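Local coordinates for protein 3-hydroxy-3-methylglutaryl-CoA lyase (Acinetobacter baumannii, PDB 6NDS) that folds as a TIM barrel of the HMGL-like family, pairs into a two-chain assembly and holds a zinc ion and coenzyme A, at residues S13-V18 / P273-L278; Q28-W33 / A290-D295; N105-V110 / G142-N147; S114-L119 / C156-K161; H215-R220 / S255-T260. All blocks are in the same frame, centred on the assembly; numbering follows the deposited sequence.

Contact 1. Residues S13-V18 / P273-L278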
# COMPACT_ATOMS: atom_id res chain seq x y z
N SER A 13 19.88 14.95 -9.34
CA SER A 13 19.77 14.10 -8.16
C SER A 13 18.36 13.59 -7.89
O SER A 13 18.21 12.69 -7.06
CB SER A 13 20.27 14.85 -6.92
OG SER A 13 19.50 16.01 -6.68
N ASP A 14 17.34 14.12 -8.57
CA ASP A 14 15.95 13.78 -8.26
C ASP A 14 15.54 12.39 -8.74
O ASP A 14 14.56 11.84 -8.21
CB ASP A 14 14.98 14.78 -8.91
CG ASP A 14 15.11 16.18 -8.36
OD1 ASP A 14 15.67 16.38 -7.26
OD2 ASP A 14 14.62 17.10 -9.06
N LEU A 15 16.21 11.84 -9.74
CA LEU A 15 15.75 10.61 -10.40
C LEU A 15 15.64 9.45 -9.41
O LEU A 15 16.60 9.15 -8.69
CB LEU A 15 16.73 10.23 -11.52
CG LEU A 15 16.47 8.85 -12.14
CD1 LEU A 15 15.29 8.94 -13.06
CD2 LEU A 15 17.69 8.33 -12.90
N LEU A 16 14.48 8.80 -9.39
CA LEU A 16 14.36 7.54 -8.66
C LEU A 16 14.66 6.42 -9.64
O LEU A 16 14.01 6.29 -10.68
CB LEU A 16 12.97 7.39 -8.03
CG LEU A 16 12.78 6.19 -7.07
CD1 LEU A 16 11.73 6.52 -6.00
CD2 LEU A 16 12.40 4.93 -7.82
N VAL A 17 15.64 5.59 -9.28
CA VAL A 17 16.20 4.57 -10.16
C VAL A 17 15.48 3.26 -9.84
O VAL A 17 15.77 2.61 -8.84
CB VAL A 17 17.71 4.43 -9.95
CG1 VAL A 17 18.26 3.35 -10.86
CG2 VAL A 17 18.41 5.77 -10.20
N VAL A 18 14.56 2.85 -10.72
CA VAL A 18 13.76 1.65 -10.51
C VAL A 18 14.52 0.44 -11.05
O VAL A 18 14.95 0.45 -12.21
CB VAL A 18 12.39 1.79 -11.21
CG1 VAL A 18 11.57 0.52 -11.01
CG2 VAL A 18 11.64 3.01 -10.67
N PRO A 273 11.06 11.91 -11.13
CA PRO A 273 11.43 11.32 -12.42
C PRO A 273 11.80 9.84 -12.29
O PRO A 273 12.36 9.41 -11.28
CB PRO A 273 12.65 12.15 -12.86
CG PRO A 273 12.52 13.43 -12.11
CD PRO A 273 11.95 13.04 -10.78
N THR A 274 11.43 9.06 -13.30
CA THR A 274 11.96 7.72 -13.55
C THR A 274 12.27 7.62 -15.04
O THR A 274 11.91 8.50 -15.82
CB THR A 274 10.99 6.57 -13.17
OG1 THR A 274 10.03 6.40 -14.23
CG2 THR A 274 10.29 6.82 -11.82
N THR A 275 12.95 6.54 -15.45
CA THR A 275 13.13 6.31 -16.88
C THR A 275 12.26 5.16 -17.39
O THR A 275 12.55 4.58 -18.44
CB THR A 275 14.59 6.03 -17.24
OG1 THR A 275 15.03 4.84 -16.59
CG2 THR A 275 15.49 7.19 -16.83
N ILE A 276 11.18 4.84 -16.68
CA ILE A 276 10.35 3.67 -16.98
C ILE A 276 9.12 4.12 -17.77
O ILE A 276 8.50 5.13 -17.44
CB ILE A 276 9.93 2.93 -15.69
CG1 ILE A 276 11.12 2.70 -14.75
CG2 ILE A 276 9.24 1.60 -16.04
CD1 ILE A 276 12.31 1.99 -15.41
N ASP A 277 8.77 3.35 -18.81
CA ASP A 277 7.56 3.61 -19.60
C ASP A 277 6.36 2.96 -18.90
O ASP A 277 6.11 1.76 -19.03
CB ASP A 277 7.76 3.08 -21.02
CG ASP A 277 6.55 3.27 -21.94
OD1 ASP A 277 5.43 3.59 -21.48
OD2 ASP A 277 6.72 3.05 -23.15
N LEU A 278 5.59 3.77 -18.16
CA LEU A 278 4.55 3.22 -17.29
C LEU A 278 3.45 2.54 -18.09
O LEU A 278 2.99 1.44 -17.74
CB LEU A 278 3.97 4.33 -16.41
CG LEU A 278 2.80 3.91 -15.51
CD1 LEU A 278 3.20 2.77 -14.56
CD2 LEU A 278 2.28 5.11 -14.71
O HOH W 1 13.98 4.89 -13.06
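V18 and I276 cross obliquely, CB of V18 lying 3.9 Å from CG1 of I276, where the start of strand 17-20 and the residues before it meet the loop between helices 260-270 and 278-285. I276 CG1 stands anti to its own carbonyl carbon (chi1 -48°), and this is the branch that reaches V18. L15 CD1 is instead pressed against backbone, 3.5 Å from O of P273 and 3.6 Å from CA of T274, while P273 CB and T275 CG2 lie somewhat farther from the same methyl. The P273 ring in turn sets its CD against D14, 4.0 Å from D14 CB. One direct hydrogen bond joins the two segments, from L16 N to P273 O at 2.9 Å, with an angle of 159° at the hydrogen. Farther along, a water takes over, accepting from V18 N and T275 N and donating to L16 O. T274 bends the loop here in an ST turn, its OG1 accepting from I276 N. Around the contact, V18 and I276 both pack on F51, L16 reaches C267 of helix 260-270 and F238 of the neighbouring strand, and T275 OG1 bonds to G50 O. Backbone polar groups are thus joined by one direct bond and one water, and the side chains add apolar contacts, L15 against backbone as well as side chains, without any charge pair between the segments.

Contact 2. Residues Q28-W33 / A290-D295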
# COMPACT_ATOMS: atom_id res chain seq x y z
N GLN A 28 11.12 -17.09 -7.97
CA GLN A 28 11.69 -18.14 -7.12
C GLN A 28 10.63 -18.81 -6.25
O GLN A 28 10.76 -20.00 -5.93
CB GLN A 28 12.81 -17.57 -6.26
CG GLN A 28 12.35 -16.57 -5.25
CD GLN A 28 13.49 -15.91 -4.49
OE1 GLN A 28 14.66 -15.99 -4.89
NE2 GLN A 28 13.14 -15.25 -3.39
N ILE A 29 9.57 -18.09 -5.89
CA ILE A 29 8.52 -18.59 -5.00
C ILE A 29 7.22 -18.90 -5.72
O ILE A 29 6.29 -19.44 -5.09
CB ILE A 29 8.27 -17.58 -3.86
CG1 ILE A 29 7.54 -18.24 -2.69
CG2 ILE A 29 7.51 -16.37 -4.38
CD1 ILE A 29 7.41 -17.35 -1.46
N GLU A 30 7.11 -18.59 -7.02
CA GLU A 30 5.91 -18.93 -7.78
C GLU A 30 5.66 -20.43 -7.71
O GLU A 30 6.59 -21.22 -7.86
CB GLU A 30 6.06 -18.51 -9.24
CG GLU A 30 5.57 -17.14 -9.56
CD GLU A 30 4.11 -16.96 -9.22
OE1 GLU A 30 3.79 -16.03 -8.46
OE2 GLU A 30 3.28 -17.76 -9.70
N PRO A 31 4.41 -20.85 -7.52
CA PRO A 31 4.13 -22.29 -7.42
C PRO A 31 4.47 -23.06 -8.69
O PRO A 31 4.94 -24.20 -8.61
CB PRO A 31 2.62 -22.34 -7.13
CG PRO A 31 2.28 -20.99 -6.62
CD PRO A 31 3.21 -20.03 -7.29
N THR A 32 4.25 -22.47 -9.85
CA THR A 32 4.41 -23.18 -11.10
C THR A 32 5.70 -22.78 -11.80
O THR A 32 6.14 -21.63 -11.74
CB THR A 32 3.23 -22.93 -12.05
OG1 THR A 32 3.07 -21.52 -12.24
CG2 THR A 32 1.96 -23.55 -11.48
N TRP A 33 6.28 -23.76 -12.47
CA TRP A 33 7.47 -23.55 -13.27
C TRP A 33 7.16 -22.64 -14.45
O TRP A 33 6.15 -22.81 -15.13
CB TRP A 33 7.96 -24.92 -13.75
CG TRP A 33 9.04 -24.92 -14.76
CD1 TRP A 33 8.92 -25.19 -16.10
CD2 TRP A 33 10.42 -24.67 -14.52
NE1 TRP A 33 10.15 -25.12 -16.70
CE2 TRP A 33 11.09 -24.79 -15.75
CE3 TRP A 33 11.16 -24.34 -13.37
CZ2 TRP A 33 12.46 -24.60 -15.88
CZ3 TRP A 33 12.53 -24.15 -13.50
CH2 TRP A 33 13.16 -24.29 -14.74
N ALA A 290 -2.14 -14.74 -17.53
CA ALA A 290 -2.11 -15.78 -18.55
C ALA A 290 -0.84 -16.62 -18.45
O ALA A 290 -0.87 -17.83 -18.73
CB ALA A 290 -2.24 -15.17 -19.94
N LEU A 291 0.27 -16.01 -18.05
CA LEU A 291 1.53 -16.74 -17.95
C LEU A 291 1.55 -17.65 -16.73
O LEU A 291 1.97 -18.81 -16.82
CB LEU A 291 2.70 -15.76 -17.90
CG LEU A 291 4.10 -16.35 -17.73
CD1 LEU A 291 4.47 -17.22 -18.93
CD2 LEU A 291 5.11 -15.24 -17.53
N LEU A 292 1.08 -17.15 -15.59
CA LEU A 292 1.22 -17.84 -14.32
C LEU A 292 -0.03 -18.57 -13.89
O LEU A 292 0.05 -19.42 -12.99
CB LEU A 292 1.59 -16.83 -13.23
CG LEU A 292 2.83 -15.97 -13.49
CD1 LEU A 292 3.01 -14.91 -12.41
CD2 LEU A 292 4.06 -16.87 -13.61
N GLY A 293 -1.18 -18.28 -14.49
CA GLY A 293 -2.41 -18.97 -14.14
C GLY A 293 -3.12 -18.42 -12.93
O GLY A 293 -4.04 -19.09 -12.42
N HIS A 294 -2.73 -17.25 -12.44
CA HIS A 294 -3.41 -16.61 -11.32
C HIS A 294 -3.17 -15.11 -11.42
O HIS A 294 -2.26 -14.66 -12.12
CB HIS A 294 -2.91 -17.16 -9.97
CG HIS A 294 -1.44 -16.99 -9.77
ND1 HIS A 294 -0.87 -15.81 -9.36
CD2 HIS A 294 -0.41 -17.87 -9.91
CE1 HIS A 294 0.44 -15.95 -9.27
NE2 HIS A 294 0.74 -17.20 -9.60
N ASP A 295 -4.00 -14.34 -10.71
CA ASP A 295 -3.79 -12.90 -10.66
C ASP A 295 -2.66 -12.55 -9.70
O ASP A 295 -2.25 -13.36 -8.87
CB ASP A 295 -5.07 -12.18 -10.24
CG ASP A 295 -6.16 -12.26 -11.29
OD1 ASP A 295 -7.32 -12.54 -10.92
OD2 ASP A 295 -5.86 -12.08 -12.49
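E30 and H294 reach toward each other tip to tip in a His-carboxylate hydrogen bond, which joins two peripheral parts of this TIM-barrel protein: the loop after helix 22-28 and the turn that follows helix 288-292. H294 NE2 donates to OE2 of E30 at 2.6 Å, with an angle of 163° at the hydrogen. The oxygen uses its syn lone pair and sits almost in the imidazole plane; carboxylate and ring are nearly coplanar, 24° apart. The E30 chain is bent at chi2 (-59°), which turns CD away from an extended course. L292, from the last turn of the helix, supplies an apolar flank to the carboxylate, its CD1 3.9 Å from E30 OE2. The backbone turns at G293, which has positive phi, before H294, whose side chain points toward the loop. E30 O accepts from N67 ND2, and its side chain touches L245. Because both ring nitrogens of H294 act as donors, the imidazole is probably doubly protonated and positively charged, which would strengthen its bond to E30. The second donor, ND1, meets D295 O at 2.9 Å, with the oxygen in the ring plane but the nitrogen well above the carbonyl plane.

Contact 3. Residues N105-V110 / G142-N147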
# COMPACT_ATOMS: atom_id res chain seq x y z
N ASN A 105 26.47 -9.49 -15.57
CA ASN A 105 27.21 -8.23 -15.53
C ASN A 105 27.58 -7.84 -14.11
O ASN A 105 28.54 -7.09 -13.91
CB ASN A 105 26.39 -7.08 -16.12
CG ASN A 105 26.01 -7.29 -17.58
OD1 ASN A 105 24.91 -6.91 -17.99
ND2 ASN A 105 26.92 -7.86 -18.38
N GLU A 106 26.81 -8.31 -13.14
CA GLU A 106 27.00 -7.95 -11.74
C GLU A 106 26.58 -9.13 -10.88
O GLU A 106 25.57 -9.78 -11.15
CB GLU A 106 26.20 -6.70 -11.39
CG GLU A 106 26.37 -6.18 -9.97
CD GLU A 106 25.79 -4.77 -9.82
OE1 GLU A 106 24.62 -4.63 -9.39
OE2 GLU A 106 26.50 -3.80 -10.16
N LEU A 107 27.38 -9.40 -9.85
CA LEU A 107 27.10 -10.47 -8.90
C LEU A 107 26.57 -9.84 -7.62
O LEU A 107 27.26 -9.04 -6.99
CB LEU A 107 28.37 -11.28 -8.63
CG LEU A 107 28.70 -12.42 -9.60
CD1 LEU A 107 28.69 -11.99 -11.05
CD2 LEU A 107 30.05 -13.03 -9.21
N ASN A 108 25.35 -10.21 -7.25
CA ASN A 108 24.68 -9.73 -6.04
C ASN A 108 24.88 -10.77 -4.94
O ASN A 108 24.19 -11.80 -4.91
CB ASN A 108 23.21 -9.47 -6.30
CG ASN A 108 22.49 -8.98 -5.07
OD1 ASN A 108 23.11 -8.44 -4.15
ND2 ASN A 108 21.16 -9.17 -5.04
N LEU A 109 25.82 -10.50 -4.04
CA LEU A 109 26.09 -11.37 -2.90
C LEU A 109 25.04 -11.12 -1.82
O LEU A 109 24.67 -9.98 -1.57
CB LEU A 109 27.48 -11.09 -2.32
CG LEU A 109 28.66 -10.78 -3.25
CD1 LEU A 109 29.96 -10.76 -2.46
CD2 LEU A 109 28.76 -11.79 -4.36
N VAL A 110 24.56 -12.19 -1.19
CA VAL A 110 23.48 -12.06 -0.22
C VAL A 110 23.80 -12.84 1.06
O VAL A 110 24.15 -14.02 1.00
CB VAL A 110 22.13 -12.54 -0.79
CG1 VAL A 110 21.03 -12.44 0.27
CG2 VAL A 110 21.76 -11.73 -2.03
N GLY A 142 38.00 -7.38 -10.47
CA GLY A 142 38.53 -6.99 -11.76
C GLY A 142 38.02 -7.80 -12.93
O GLY A 142 38.29 -7.44 -14.08
N LYS A 143 37.31 -8.90 -12.68
CA LYS A 143 36.67 -9.67 -13.73
C LYS A 143 35.16 -9.48 -13.77
O LYS A 143 34.52 -9.93 -14.73
CB LYS A 143 36.98 -11.17 -13.56
N THR A 144 34.58 -8.83 -12.76
CA THR A 144 33.15 -8.57 -12.70
C THR A 144 32.94 -7.47 -11.67
O THR A 144 33.91 -6.92 -11.13
CB THR A 144 32.37 -9.84 -12.35
OG1 THR A 144 30.97 -9.60 -12.52
CG2 THR A 144 32.65 -10.26 -10.91
N GLN A 145 31.68 -7.13 -11.40
CA GLN A 145 31.37 -6.15 -10.37
C GLN A 145 30.37 -6.74 -9.39
O GLN A 145 29.69 -7.73 -9.68
CB GLN A 145 30.85 -4.84 -10.97
CG GLN A 145 29.59 -4.94 -11.77
CD GLN A 145 29.35 -3.68 -12.58
OE1 GLN A 145 30.23 -3.25 -13.33
NE2 GLN A 145 28.18 -3.07 -12.42
N PHE A 146 30.31 -6.14 -8.20
CA PHE A 146 29.67 -6.75 -7.05
C PHE A 146 28.68 -5.80 -6.41
O PHE A 146 28.84 -4.57 -6.45
CB PHE A 146 30.69 -7.15 -5.96
CG PHE A 146 31.75 -8.11 -6.44
CD1 PHE A 146 31.43 -9.42 -6.75
CD2 PHE A 146 33.07 -7.71 -6.54
CE1 PHE A 146 32.40 -10.31 -7.17
CE2 PHE A 146 34.05 -8.60 -6.96
CZ PHE A 146 33.71 -9.90 -7.28
N ASN A 147 27.63 -6.39 -5.84
CA ASN A 147 26.69 -5.74 -4.94
C ASN A 147 26.62 -6.58 -3.68
O ASN A 147 26.64 -7.81 -3.76
CB ASN A 147 25.31 -5.65 -5.59
CG ASN A 147 24.34 -4.78 -4.80
OD1 ASN A 147 24.36 -3.55 -4.93
ND2 ASN A 147 23.49 -5.41 -3.98
O HOH W 2 24.78 -2.50 -7.48
O HOH W 3 28.62 -2.88 -8.74
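Strands 106-110 and 145-147 run parallel with L107 bridged to F146 and N108 to N147, their axes 4.6 Å apart at closest approach and inclined by 30°. L107 donates from N to Q145 O at 2.9 Å and accepts on its O from N147 N, while L109 N continues the pattern to N147 O. Q145 N, by contrast, is buried without a polar partner. One face of the pair is polar. Q145 NE2 donates to OE2 of E106 at 2.9 Å, meeting it on the anti side and out of the carboxylate plane. OE2 also forms a salt bridge with R53 and accepts from a water that donates to F146 O as well; a second water links E106 OE1 to N147 OD1. CG of N147 is anti to its backbone N (chi1 -170°), as in N108, and the two side chains lie side by side, amide planes 69° apart; N147 ND2 donates to N108 OD1 at 3.1 Å from above the carbonyl plane. Outer partners are T149 OG1 for N108 OD1, E55 for N108 ND2 and T183 OG1 for N147 ND2. The other face is apolar. L107 and F146 point the same way, CB of L107 being 4.0 Å from CD1 of F146, and L107 CD1 rests 3.6 Å from T144 OG1. Such adjacent parallel strands, separated in sequence by helices, form a beta-alpha-beta crossover of the barrel: the pair is flanked by strands 85-90 and 182-186, its polar face turned into the barrel, while L107 and F146 are covered by helix 126-140, with L107 also touching helix 93-101.

Contact 4. Residues S114-L119 / C156-K161; sequences SQTHNL and CPFEGK
T116 and E159 carry the hydrogen bonding, two donors of one threonine converging on a single carboxylate oxygen. T116 OG1 donates to OE2 of E159 at 2.7 Å on the anti lone pair, whereas T116 N, 3.0 Å from OE2, comes from above the carboxylate plane. With OG1 of T116 anti to its carbonyl carbon (chi1 -59°), the hydroxyl lies beside its own backbone N, which lets both grip the same atom. The other oxygen, OE1, takes a water that also accepts from Q115 N. E159 thus serves the first turn of helix 115-122, while S114 fills the N-cap, its OG accepting from H117 N at an angle of 170°; the helix end would be expected to stabilise negative charge on the carboxylate. Within 156-161, C156 SG accepts from F158 N at 3.2 Å and from E159 N at 3.3 Å, holding the turn together. The remaining contacts are van der Waals. T116 CG2 packs 3.6 Å from CB of F158, and H117 crosses F158 at about a right angle, its CD2 4.0 Å from CE2 of the phenyl ring. F158 also packs on P311 of the second subunit, and H117 ND1 is bonded to S112 OG. The helix start and the loop follow barrel strands 106-112 and 145-151 at their C-terminal ends, where TIM barrels carry their ligand sites; the side chain of H117 is about 6 Å from coenzyme A at the nearest atoms.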
# COMPACT_ATOMS: atom_id res chain seq x y z
N SER A 114 20.16 -11.67 10.28
CA SER A 114 19.70 -12.65 11.26
C SER A 114 20.49 -13.94 11.08
O SER A 114 20.46 -14.53 9.99
CB SER A 114 18.21 -12.91 11.08
OG SER A 114 17.85 -14.15 11.68
N GLN A 115 21.19 -14.37 12.13
CA GLN A 115 21.88 -15.66 12.05
C GLN A 115 20.90 -16.79 11.76
O GLN A 115 21.21 -17.69 10.97
CB GLN A 115 22.63 -15.94 13.35
CG GLN A 115 23.57 -17.13 13.25
CD GLN A 115 24.88 -16.78 12.58
OE1 GLN A 115 24.94 -16.57 11.37
NE2 GLN A 115 25.94 -16.72 13.37
N THR A 116 19.73 -16.76 12.39
CA THR A 116 18.75 -17.83 12.18
C THR A 116 18.29 -17.87 10.73
O THR A 116 18.20 -18.94 10.12
CB THR A 116 17.55 -17.66 13.10
OG1 THR A 116 17.97 -17.67 14.47
CG2 THR A 116 16.55 -18.78 12.86
N HIS A 117 17.98 -16.70 10.16
CA HIS A 117 17.55 -16.67 8.77
C HIS A 117 18.68 -17.06 7.82
O HIS A 117 18.44 -17.72 6.81
CB HIS A 117 17.00 -15.29 8.43
CG HIS A 117 16.35 -15.22 7.09
ND1 HIS A 117 17.01 -14.79 5.95
CD2 HIS A 117 15.09 -15.53 6.69
CE1 HIS A 117 16.19 -14.84 4.92
NE2 HIS A 117 15.01 -15.28 5.34
N ASN A 118 19.92 -16.64 8.11
CA ASN A 118 21.03 -17.03 7.24
C ASN A 118 21.21 -18.55 7.25
O ASN A 118 21.48 -19.15 6.20
CB ASN A 118 22.32 -16.34 7.66
CG ASN A 118 23.26 -16.11 6.48
OD1 ASN A 118 22.94 -15.36 5.56
ND2 ASN A 118 24.40 -16.79 6.48
N LEU A 119 21.09 -19.17 8.42
CA LEU A 119 21.18 -20.63 8.48
C LEU A 119 20.01 -21.29 7.74
O LEU A 119 20.20 -22.28 7.03
CB LEU A 119 21.23 -21.09 9.93
CG LEU A 119 22.54 -20.82 10.68
CD1 LEU A 119 22.34 -20.96 12.18
CD2 LEU A 119 23.64 -21.77 10.19
N CYS A 156 13.39 -9.85 11.41
CA CYS A 156 13.48 -11.23 10.98
C CYS A 156 12.22 -11.99 11.37
O CYS A 156 11.72 -11.83 12.50
CB CYS A 156 14.70 -11.89 11.61
SG CYS A 156 14.80 -13.69 11.38
N PRO A 157 11.67 -12.82 10.47
CA PRO A 157 10.47 -13.59 10.83
C PRO A 157 10.72 -14.64 11.91
O PRO A 157 9.75 -15.15 12.50
CB PRO A 157 10.07 -14.25 9.50
CG PRO A 157 11.38 -14.36 8.74
CD PRO A 157 12.15 -13.11 9.11
N PHE A 158 11.98 -15.00 12.17
CA PHE A 158 12.31 -15.94 13.23
C PHE A 158 12.72 -15.25 14.53
O PHE A 158 12.23 -15.60 15.60
CB PHE A 158 13.46 -16.87 12.80
CG PHE A 158 13.17 -17.68 11.58
CD1 PHE A 158 12.24 -18.70 11.62
CD2 PHE A 158 13.87 -17.44 10.40
CE1 PHE A 158 11.99 -19.48 10.49
CE2 PHE A 158 13.61 -18.21 9.26
CZ PHE A 158 12.68 -19.23 9.32
N GLU A 159 13.63 -14.28 14.43
CA GLU A 159 14.24 -13.66 15.60
C GLU A 159 13.50 -12.41 16.06
O GLU A 159 13.64 -12.02 17.23
CB GLU A 159 15.71 -13.32 15.31
CG GLU A 159 16.58 -14.55 15.04
CD GLU A 159 18.07 -14.23 14.94
OE1 GLU A 159 18.44 -13.04 15.03
OE2 GLU A 159 18.88 -15.18 14.76
N GLY A 160 12.73 -11.79 15.19
CA GLY A 160 12.05 -10.54 15.54
C GLY A 160 12.94 -9.34 15.27
O GLY A 160 13.37 -9.13 14.13
N LYS A 161 13.21 -8.55 16.32
CA LYS A 161 14.01 -7.34 16.16
C LYS A 161 15.44 -7.70 15.78
O LYS A 161 16.00 -8.69 16.26
CB LYS A 161 14.02 -6.52 17.44
CG LYS A 161 12.65 -6.01 17.88
CD LYS A 161 12.24 -4.75 17.13
CE LYS A 161 11.25 -3.94 17.96
NZ LYS A 161 10.62 -2.84 17.17
O HOH W 4 21.20 -12.89 14.53

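Contact 5. Residues H215-R220 / S255-T260; sequences HFHNTR and SGNICT. With ZN (zinc ion), chain H.
H215 and H217 bind the zinc ion through NE2, each at 2.2 Å, and N257 of the facing loop lies close to both rings. A water and three atoms from outside the two segments, D25 among their sources, fill out the coordination. In the next shell, the ND1 of each histidine is held by an oxygen: H217 ND1 donates to S255 O at 2.8 Å, the oxygen 21° out of the ring plane, and H215 ND1 to D239 OD2. Although CB of N257 points away from H215-R220, its CG is anti to the carbonyl carbon (chi1 -63°), and the amide returns alongside the H217 ring, with ND2 over one face. ND2 is also 3.3 Å from H215 NE2, but they share no hydrogen bond; ND2 donates to D25 OD2 and to a water. That water donates to F216 O and sits over the centre of the H215 ring. Farther out, I258 N bonds to F216 O, and N218 N to G256 O at 3.0 Å, on either side of a single bridge between H217 and N257. T219 OG1 and S255 OG are hydrogen-bonded at 3.1 Å, and T219 packs on A303 of the second subunit. With each ND1 donating to an oxygen, each NE2 has its lone pair available for zinc, and the second-shell oxygens probably help to fix the ring rotations and make the histidines stronger electron donors to the metal.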
# COMPACT_ATOMS: atom_id res chain seq x y z
N HIS A 215 15.38 -2.54 -0.86
CA HIS A 215 14.61 -3.67 -1.40
C HIS A 215 13.49 -3.99 -0.41
O HIS A 215 13.69 -4.73 0.55
CB HIS A 215 15.59 -4.82 -1.61
CG HIS A 215 14.97 -6.11 -2.08
ND1 HIS A 215 15.23 -6.63 -3.33
CD2 HIS A 215 14.19 -7.02 -1.44
CE1 HIS A 215 14.61 -7.79 -3.46
NE2 HIS A 215 13.96 -8.04 -2.33
N PHE A 216 12.30 -3.42 -0.63
CA PHE A 216 11.18 -3.59 0.29
C PHE A 216 10.18 -4.63 -0.21
O PHE A 216 9.85 -4.68 -1.39
CB PHE A 216 10.44 -2.25 0.51
CG PHE A 216 11.25 -1.21 1.22
CD1 PHE A 216 11.60 -1.37 2.55
CD2 PHE A 216 11.60 -0.03 0.58
CE1 PHE A 216 12.33 -0.38 3.23
CE2 PHE A 216 12.31 0.97 1.26
CZ PHE A 216 12.68 0.79 2.58
N HIS A 217 9.71 -5.47 0.70
CA HIS A 217 8.54 -6.29 0.43
C HIS A 217 7.32 -5.63 1.08
O HIS A 217 7.44 -4.81 2.00
CB HIS A 217 8.76 -7.73 0.92
CG HIS A 217 9.73 -8.52 0.07
ND1 HIS A 217 9.31 -9.47 -0.84
CD2 HIS A 217 11.08 -8.50 -0.00
CE1 HIS A 217 10.36 -10.01 -1.43
NE2 HIS A 217 11.45 -9.42 -0.95
N ASN A 218 6.13 -5.95 0.56
CA ASN A 218 4.90 -5.26 0.92
C ASN A 218 4.02 -6.06 1.88
O ASN A 218 2.79 -5.87 1.93
CB ASN A 218 4.11 -4.89 -0.33
CG ASN A 218 3.01 -3.87 -0.05
OD1 ASN A 218 3.22 -2.91 0.69
ND2 ASN A 218 1.84 -4.08 -0.64
N THR A 219 4.64 -6.92 2.70
CA THR A 219 3.92 -7.92 3.48
C THR A 219 2.89 -7.29 4.41
O THR A 219 1.84 -7.89 4.65
CB THR A 219 4.93 -8.74 4.28
OG1 THR A 219 5.98 -9.13 3.39
CG2 THR A 219 4.28 -9.98 4.89
N ARG A 220 3.19 -6.11 4.96
CA ARG A 220 2.24 -5.45 5.84
C ARG A 220 1.74 -4.13 5.25
O ARG A 220 1.22 -3.28 5.98
CB ARG A 220 2.84 -5.28 7.23
CG ARG A 220 2.86 -6.67 7.91
CD ARG A 220 3.81 -6.82 9.05
NE ARG A 220 3.84 -8.21 9.50
CZ ARG A 220 4.80 -9.08 9.19
NH1 ARG A 220 5.84 -8.71 8.44
NH2 ARG A 220 4.74 -10.32 9.65
N SER A 255 6.10 -12.57 1.17
CA SER A 255 5.12 -12.21 0.15
C SER A 255 5.78 -11.24 -0.82
O SER A 255 7.01 -11.06 -0.82
CB SER A 255 3.85 -11.64 0.80
OG SER A 255 4.08 -10.34 1.30
N GLY A 256 4.97 -10.59 -1.65
CA GLY A 256 5.49 -9.96 -2.84
C GLY A 256 6.39 -8.77 -2.56
O GLY A 256 6.27 -8.07 -1.55
N ASN A 257 7.32 -8.56 -3.47
CA ASN A 257 8.03 -7.30 -3.56
C ASN A 257 7.04 -6.17 -3.78
O ASN A 257 5.89 -6.38 -4.20
CB ASN A 257 9.00 -7.32 -4.73
CG ASN A 257 10.08 -8.35 -4.58
OD1 ASN A 257 9.87 -9.54 -4.84
ND2 ASN A 257 11.26 -7.90 -4.15
N ILE A 258 7.50 -4.94 -3.55
CA ILE A 258 6.69 -3.83 -4.02
C ILE A 258 6.49 -3.96 -5.52
O ILE A 258 7.38 -4.40 -6.27
CB ILE A 258 7.29 -2.47 -3.65
CG1 ILE A 258 8.71 -2.33 -4.16
CG2 ILE A 258 7.23 -2.25 -2.13
CD1 ILE A 258 9.20 -0.87 -4.14
N CYS A 259 5.30 -3.58 -5.97
CA CYS A 259 4.91 -3.72 -7.37
C CYS A 259 5.53 -2.62 -8.22
O CYS A 259 5.33 -1.43 -7.96
CB CYS A 259 3.39 -3.67 -7.44
SG CYS A 259 2.74 -3.62 -9.10
N THR A 260 6.26 -3.01 -9.28
CA THR A 260 6.98 -2.03 -10.09
C THR A 260 6.04 -0.98 -10.67
O THR A 260 6.33 0.21 -10.60
CB THR A 260 7.74 -2.73 -11.22
OG1 THR A 260 8.53 -3.78 -10.66
CG2 THR A 260 8.69 -1.75 -11.91
ZN ZN H . 13.40 -10.07 -1.74
O HOH W 5 11.30 -4.97 -3.67
O HOH W 6 7.71 -10.98 2.06
O HOH W 7 12.84 -12.17 -1.32

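Contacts 1, 3 and 5 all reach the eight-stranded parallel sheet of the barrel. Contact 1 lies at strand 17-20, contact 5 at the end of strand 212-216, and contact 3 joins strands 106-112 and 145-151 across the chain's centre from contact 5. Contacts 3 and 4 adjoin in sequence and interleave; contact 5 follows in series, and contacts 1 and 2 enclose all three while crossing each other. Contacts 1 and 5 touch where V18 CG1 packs 3.8 Å from T260 CG2. Contact 2 is peripheral, its nearest atoms about 6 Å from contact 5. Contacts 4 and 5, centres about 18 Å apart, both meet the second subunit, consistent with the ligand side of the barrel lying near the subunit interface.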